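Local coordinates for carbonic anhydrase (Neosartorya fumigata, PDB 6LAC) that catalyses the reversible hydration of carbon dioxide to hydrogencarbonate as a zinc-dependent enzyme of the beta class, at the interface of chains A and B. Sequence-based numbering; all coordinates share one arbitrary frame. Chains: chain A/B, Carbonic anhydrase.

Contact 1: the interface of chains A and B. Residues chain A 58, 93-94, 100, 102-103; chain B 74, 78.
The ring of B:Tyr74 lies against A:Ile94, whose CG1 methylene sits 3.6 Å from the phenol oxygen OH and covers the CZ end of the ring. Nearer the ring's root, the CD2 methyl of A:Leu58 approaches the ring carbon CD2 of B:Tyr74 at 4.0 Å, on the same side of the ring as A:Ile94. These branched aliphatic chains suit a flat aromatic partner, because they shape themselves to its surface. On the opposite face, CB of B:Ser78 from the same chain stands 3.6 Å above the ring plane, displaced toward the rim. A small serine can lie this close over the ring. Beside the CE1 position is the amide of A:Asn100, its plane turned 46° from the ring, although this residue is poorly ordered. Further out, OD1 of A:Asn100 accepts a hydrogen bond from A:Gly102 N (3.0 Å) in the carbonyl plane, which may help shape the loop that flanks the tyrosine. With chi1 at 179°, CG of B:Tyr74 points away from its own backbone N, and the ring reaches across to chain A. B:Tyr74 belongs to helix 66-77. A:His93 and A:Ile94 directly follow the zinc ligand A:Cys92, so the tyrosine packs against the segment next to the partner's metal site.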
loop_
_atom_site.group_PDB
_atom_site.type_symbol
_atom_site.label_atom_id
_atom_site.label_comp_id
_atom_site.label_asym_id
_atom_site.label_seq_id
_atom_site.Cartn_x
_atom_site.Cartn_y
_atom_site.Cartn_z
ATOM N N LEU A 58 -6.808 -1.136 2.151
ATOM C CA LEU A 58 -8.160 -1.662 1.906
ATOM C C LEU A 58 -9.051 -0.567 1.337
ATOM O O LEU A 58 -9.257 0.452 1.999
ATOM C CB LEU A 58 -8.765 -2.172 3.203
ATOM C CG LEU A 58 -8.067 -3.347 3.883
ATOM C CD1 LEU A 58 -8.679 -3.594 5.251
ATOM C CD2 LEU A 58 -8.159 -4.587 3.002
ATOM N N HIS A 93 -13.315 -5.522 -5.118
ATOM C CA HIS A 93 -14.091 -6.476 -4.309
ATOM C C HIS A 93 -14.411 -5.871 -2.966
ATOM O O HIS A 93 -15.387 -6.259 -2.286
ATOM C CB HIS A 93 -13.363 -7.822 -4.172
ATOM C CG HIS A 93 -13.169 -8.488 -5.474
ATOM N ND1 HIS A 93 -14.136 -9.248 -6.097
ATOM C CD2 HIS A 93 -12.122 -8.469 -6.314
ATOM C CE1 HIS A 93 -13.674 -9.676 -7.262
ATOM N NE2 HIS A 93 -12.453 -9.216 -7.418
ATOM N N ILE A 94 -13.677 -4.847 -2.542
ATOM C CA ILE A 94 -13.914 -4.230 -1.228
ATOM C C ILE A 94 -15.049 -3.211 -1.381
ATOM O O ILE A 94 -16.051 -3.285 -0.591
ATOM C CB ILE A 94 -12.582 -3.690 -0.665
ATOM C CG1 ILE A 94 -11.603 -4.826 -0.371
ATOM C CG2 ILE A 94 -12.830 -2.835 0.549
ATOM C CD1 ILE A 94 -10.199 -4.351 -0.179
ATOM N N ASN A 100 -19.655 -7.464 3.267
ATOM C CA ASN A 100 -18.524 -8.443 3.312
ATOM C C ASN A 100 -18.061 -8.661 4.764
ATOM O O ASN A 100 -17.474 -7.715 5.344
ATOM C CB ASN A 100 -17.326 -8.030 2.446
ATOM C CG ASN A 100 -16.264 -9.114 2.373
ATOM O OD1 ASN A 100 -15.845 -9.653 3.394
ATOM N ND2 ASN A 100 -15.840 -9.468 1.171
ATOM N N GLY A 102 -15.669 -10.357 6.307
ATOM C CA GLY A 102 -14.231 -10.371 6.655
ATOM C C GLY A 102 -13.625 -8.975 6.666
ATOM O O GLY A 102 -12.435 -8.883 7.026
ATOM N N LEU A 103 -14.398 -7.952 6.297
ATOM C CA LEU A 103 -13.984 -6.520 6.348
ATOM C C LEU A 103 -14.374 -5.932 7.708
ATOM O O LEU A 103 -15.562 -5.877 8.012
ATOM C CB LEU A 103 -14.626 -5.766 5.176
ATOM C CG LEU A 103 -14.071 -4.367 4.913
ATOM C CD1 LEU A 103 -12.615 -4.409 4.466
ATOM C CD2 LEU A 103 -14.934 -3.631 3.902
ATOM N N TYR B 74 -8.576 -9.530 6.705
ATOM C CA TYR B 74 -9.292 -9.657 5.420
ATOM C C TYR B 74 -8.571 -10.677 4.521
ATOM O O TYR B 74 -9.198 -11.507 3.867
ATOM C CB TYR B 74 -9.432 -8.285 4.745
ATOM C CG TYR B 74 -10.117 -8.277 3.421
ATOM C CD1 TYR B 74 -11.489 -8.280 3.343
ATOM C CD2 TYR B 74 -9.430 -8.323 2.228
ATOM C CE1 TYR B 74 -12.131 -8.321 2.124
ATOM C CE2 TYR B 74 -10.048 -8.347 0.997
ATOM C CZ TYR B 74 -11.430 -8.344 0.942
ATOM O OH TYR B 74 -12.014 -8.383 -0.268
ATOM N N SER B 78 -11.336 -13.538 4.320
ATOM C CA SER B 78 -12.101 -13.317 3.072
ATOM C C SER B 78 -11.380 -13.909 1.872
ATOM O O SER B 78 -12.032 -14.596 1.042
ATOM C CB SER B 78 -12.414 -11.854 2.895
ATOM O OG SER B 78 -12.929 -11.599 1.607
#

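Contact 2: the interface of chains A and B. Residues chain A 65-67; chain B 55, 63, 65, 67, 107.
The indole of B:Trp107 meets A:Ser67 at its edge: the hydroxyl OG lies in the ring plane, 3.6 Å from CZ2. CG1 of B:Val63 from the same chain covers one face toward the rim, and CH2 also touches the backbone of A:Leu66 and A:Ser67. Next to this ring the two Asp65 side chains cross at about a right angle, with their carboxylate planes 43° apart. A:Asp65 OD2 is gripped twice by B:Ser67: OG donates to its anti lone pair at 2.7 Å, while the backbone N, also at 2.7 Å, comes from above the carboxylate plane. Aspartate suits this place, since its negative charge can probably cap the partner's helix start. Reciprocally, A:Ser67 OG donates to the syn lone pair of B:Asp65 OD2, but at a doubtfully short 2.4 Å. The exchange is not exactly symmetric: chi1 is 178° in A:Asp65, but 71° in B:Asp65 tucks CG between backbone N and carbonyl carbon. The OD2 atoms of A:Asp65 and B:Asp65 stand 3.2 Å apart, two acceptors whose approach the serine donors probably offset. A water links A:Ser67 OG (2.4 Å) to B:Tyr55 OH (2.5 Å), also doubtfully short. The site lies where the two copies of helix 66-77 begin, beside the two-fold axis.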
loop_
_atom_site.group_PDB
_atom_site.type_symbol
_atom_site.label_atom_id
_atom_site.label_comp_id
_atom_site.label_asym_id
_atom_site.label_seq_id
_atom_site.Cartn_x
_atom_site.Cartn_y
_atom_site.Cartn_z
ATOM N N ASP A 65 -6.744 6.008 11.939
ATOM C CA ASP A 65 -5.831 4.980 12.484
ATOM C C ASP A 65 -4.406 5.512 12.411
ATOM O O ASP A 65 -4.159 6.557 11.743
ATOM C CB ASP A 65 -6.131 3.647 11.801
ATOM C CG ASP A 65 -5.265 2.470 12.189
ATOM O OD1 ASP A 65 -5.183 2.197 13.418
ATOM O OD2 ASP A 65 -4.706 1.815 11.256
ATOM N N LEU A 66 -3.500 4.887 13.145
ATOM C CA LEU A 66 -2.098 5.333 13.198
ATOM C C LEU A 66 -1.515 5.318 11.783
ATOM O O LEU A 66 -0.779 6.277 11.467
ATOM C CB LEU A 66 -1.303 4.393 14.108
ATOM C CG LEU A 66 -1.733 4.326 15.575
ATOM C CD1 LEU A 66 -0.635 3.671 16.395
ATOM C CD2 LEU A 66 -2.054 5.716 16.103
ATOM N N SER A 67 -1.745 4.253 11.019
ATOM C CA SER A 67 -1.091 4.095 9.695
ATOM C C SER A 67 -1.490 5.251 8.782
ATOM O O SER A 67 -0.629 5.882 8.105
ATOM C CB SER A 67 -1.435 2.785 9.045
ATOM O OG SER A 67 -0.695 1.731 9.605
ATOM N N TYR B 55 -0.276 -4.565 0.082
ATOM C CA TYR B 55 -0.345 -3.584 1.190
ATOM C C TYR B 55 0.968 -2.878 1.206
ATOM O O TYR B 55 2.025 -3.496 1.308
ATOM C CB TYR B 55 -0.560 -4.295 2.533
ATOM C CG TYR B 55 -0.756 -3.309 3.647
ATOM C CD1 TYR B 55 -1.844 -2.429 3.637
ATOM C CD2 TYR B 55 0.206 -3.131 4.618
ATOM C CE1 TYR B 55 -1.965 -1.406 4.577
ATOM C CE2 TYR B 55 0.049 -2.177 5.625
ATOM C CZ TYR B 55 -1.004 -1.278 5.565
ATOM O OH TYR B 55 -1.147 -0.284 6.519
ATOM N N VAL B 63 2.716 -2.777 11.872
ATOM C CA VAL B 63 2.819 -2.333 13.272
ATOM C C VAL B 63 1.512 -2.727 13.930
ATOM O O VAL B 63 0.600 -3.263 13.249
ATOM C CB VAL B 63 3.168 -0.840 13.285
ATOM C CG1 VAL B 63 4.441 -0.562 12.537
ATOM C CG2 VAL B 63 2.034 0.006 12.739
ATOM N N ASP B 65 -1.508 -1.924 14.610
ATOM C CA ASP B 65 -2.581 -0.907 14.518
ATOM C C ASP B 65 -3.785 -1.494 13.807
ATOM O O ASP B 65 -3.800 -2.688 13.480
ATOM C CB ASP B 65 -2.094 0.392 13.879
ATOM C CG ASP B 65 -1.808 0.289 12.399
ATOM O OD1 ASP B 65 -1.827 -0.836 11.835
ATOM O OD2 ASP B 65 -1.590 1.369 11.824
ATOM N N SER B 67 -5.022 -0.885 10.889
ATOM C CA SER B 67 -4.741 -1.167 9.451
ATOM C C SER B 67 -4.054 -2.525 9.287
ATOM O O SER B 67 -4.453 -3.325 8.448
ATOM C CB SER B 67 -3.949 -0.058 8.831
ATOM O OG SER B 67 -4.754 1.068 8.645
ATOM N N TRP B 107 6.673 3.369 14.001
ATOM C CA TRP B 107 7.663 3.078 12.944
ATOM C C TRP B 107 9.060 3.484 13.395
ATOM O O TRP B 107 9.998 2.724 13.235
ATOM C CB TRP B 107 7.293 3.780 11.635
ATOM C CG TRP B 107 5.998 3.268 11.083
ATOM C CD1 TRP B 107 5.859 2.250 10.164
ATOM C CD2 TRP B 107 4.667 3.699 11.424
ATOM N NE1 TRP B 107 4.539 2.044 9.947
ATOM C CE2 TRP B 107 3.774 2.872 10.721
ATOM C CE3 TRP B 107 4.141 4.644 12.301
ATOM C CZ2 TRP B 107 2.412 3.006 10.823
ATOM C CZ3 TRP B 107 2.784 4.721 12.452
ATOM C CH2 TRP B 107 1.927 3.915 11.730
HETATM O O HOH W 1 0.696 0.975 7.742
#

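Contact 3: the interface of chains A and B. Residues chain A 58, 102, 104, 107; chain B 66, 69-70, 73, 151.
B:Ala70 and A:Gln104 bury the most surface here, and the indole of A:Trp107 packs against the alanine. The methyl CB of B:Ala70 rests over the benzo rim of the indole, 3.3 Å from CZ3 of A:Trp107, a close fit that suits a side chain as small as alanine. The CH2 edge of the same indole reaches B:Leu66, 3.6 Å from its backbone O. CD1 of A:Leu58 lies on the same face of A:Trp107, 4.1 Å above the plane and over its centre, and it also touches the alanine methyl. B:Ala70 is thus flanked by an aromatic face and a leucine branch of the partner. A:Gln104 comes alongside the helix: its chain is extended beyond CG (chi2 167°), carrying the carboxamide out to B:Ala70, where OE1 stands 3.5 Å from CA. Glutamine fits because it combines the length to span this surface with a flat carboxamide that can lie against the helix. A water meets B:Ala70 O at 2.8 Å, A:Gly102 O at 2.9 Å and A:Gln104 N at 3.0 Å. It thus links the A:Gly102 and A:Gln104 backbones to the carbonyl of B:Ala70. In the fold, helix 66-77 of chain B runs past the A:Gly102 to A:Gln104 loop and the start of A helix 107-117.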
loop_
_atom_site.group_PDB
_atom_site.type_symbol
_atom_site.label_atom_id
_atom_site.label_comp_id
_atom_site.label_asym_id
_atom_site.label_seq_id
_atom_site.Cartn_x
_atom_site.Cartn_y
_atom_site.Cartn_z
ATOM N N LEU A 58 -6.808 -1.136 2.151
ATOM C CA LEU A 58 -8.160 -1.662 1.906
ATOM C C LEU A 58 -9.051 -0.567 1.337
ATOM O O LEU A 58 -9.257 0.452 1.999
ATOM C CB LEU A 58 -8.765 -2.172 3.203
ATOM C CG LEU A 58 -8.067 -3.347 3.883
ATOM C CD1 LEU A 58 -8.679 -3.594 5.251
ATOM C CD2 LEU A 58 -8.159 -4.587 3.002
ATOM N N GLY A 102 -15.669 -10.357 6.307
ATOM C CA GLY A 102 -14.231 -10.371 6.655
ATOM C C GLY A 102 -13.625 -8.975 6.666
ATOM O O GLY A 102 -12.435 -8.883 7.026
ATOM N N GLN A 104 -13.396 -5.486 8.498
ATOM C CA GLN A 104 -13.604 -4.931 9.853
ATOM C C GLN A 104 -13.919 -3.427 9.794
ATOM O O GLN A 104 -13.704 -2.782 8.734
ATOM C CB GLN A 104 -12.365 -5.167 10.710
ATOM C CG GLN A 104 -11.990 -6.646 10.759
ATOM C CD GLN A 104 -10.618 -6.905 11.329
ATOM O OE1 GLN A 104 -9.994 -6.021 11.910
ATOM N NE2 GLN A 104 -10.160 -8.148 11.199
ATOM N N TRP A 107 -13.554 0.371 8.124
ATOM C CA TRP A 107 -13.731 0.175 6.665
ATOM C C TRP A 107 -15.179 -0.209 6.358
ATOM O O TRP A 107 -15.815 0.372 5.450
ATOM C CB TRP A 107 -12.735 -0.866 6.128
ATOM C CG TRP A 107 -11.309 -0.421 6.245
ATOM C CD1 TRP A 107 -10.599 0.304 5.335
ATOM C CD2 TRP A 107 -10.460 -0.529 7.402
ATOM N NE1 TRP A 107 -9.356 0.614 5.826
ATOM C CE2 TRP A 107 -9.242 0.104 7.093
ATOM C CE3 TRP A 107 -10.592 -1.129 8.658
ATOM C CZ2 TRP A 107 -8.193 0.183 8.002
ATOM C CZ3 TRP A 107 -9.546 -1.065 9.544
ATOM C CH2 TRP A 107 -8.383 -0.386 9.242
ATOM N N LEU B 66 -4.851 -0.710 13.626
ATOM C CA LEU B 66 -6.076 -1.284 13.049
ATOM C C LEU B 66 -5.795 -1.691 11.613
ATOM O O LEU B 66 -6.321 -2.644 11.170
ATOM C CB LEU B 66 -7.239 -0.274 13.076
ATOM C CG LEU B 66 -7.662 0.228 14.456
ATOM C CD1 LEU B 66 -8.774 1.257 14.299
ATOM C CD2 LEU B 66 -8.139 -0.924 15.324
ATOM N N LYS B 69 -4.126 -5.202 11.419
ATOM C CA LYS B 69 -5.085 -6.232 11.827
ATOM C C LYS B 69 -6.125 -6.442 10.743
ATOM O O LYS B 69 -6.476 -7.591 10.444
ATOM C CB LYS B 69 -5.762 -5.866 13.149
ATOM C CG LYS B 69 -4.823 -5.974 14.348
ATOM C CD LYS B 69 -4.119 -7.332 14.460
ATOM C CE LYS B 69 -3.104 -7.427 15.581
ATOM N NZ LYS B 69 -2.292 -8.671 15.507
ATOM N N ALA B 70 -6.675 -5.340 10.235
ATOM C CA ALA B 70 -7.797 -5.437 9.287
ATOM C C ALA B 70 -7.268 -6.034 7.975
ATOM O O ALA B 70 -7.938 -6.801 7.339
ATOM C CB ALA B 70 -8.451 -4.105 9.060
ATOM N N GLY B 73 -6.381 -9.683 8.560
ATOM C CA GLY B 73 -7.644 -10.374 8.800
ATOM C C GLY B 73 -8.434 -10.574 7.534
ATOM O O GLY B 73 -8.938 -11.694 7.284
ATOM N N GLU B 151 -3.731 -14.108 14.333
ATOM C CA GLU B 151 -4.405 -14.746 13.180
ATOM C C GLU B 151 -3.360 -15.494 12.360
ATOM O O GLU B 151 -3.675 -16.594 11.832
ATOM C CB GLU B 151 -5.200 -13.750 12.349
ATOM C CG GLU B 151 -6.592 -13.485 12.896
ATOM C CD GLU B 151 -7.582 -12.934 11.875
ATOM O OE1 GLU B 151 -8.038 -11.774 12.061
ATOM O OE2 GLU B 151 -7.928 -13.682 10.908
HETATM O O HOH W 2 -10.735 -6.655 7.758
#

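All three contacts draw on helix 66-77, which carries B:Tyr74 in contact 1, both copies of Ser67 in contact 2 and B:Ala70 in contact 3. Contacts 1 and 3 have C-alpha centres about 8 Å apart and share A:Leu58 and A:Gly102; measured between the same centres, contact 2 is about 11 Å from contact 3 and about 17 Å from contact 1. The helix is therefore held along its length, by polar capping at its start and by packing further on. Two-fold symmetry repeats each contact, in keeping with the dimer on which beta-class carbonic anhydrases are built.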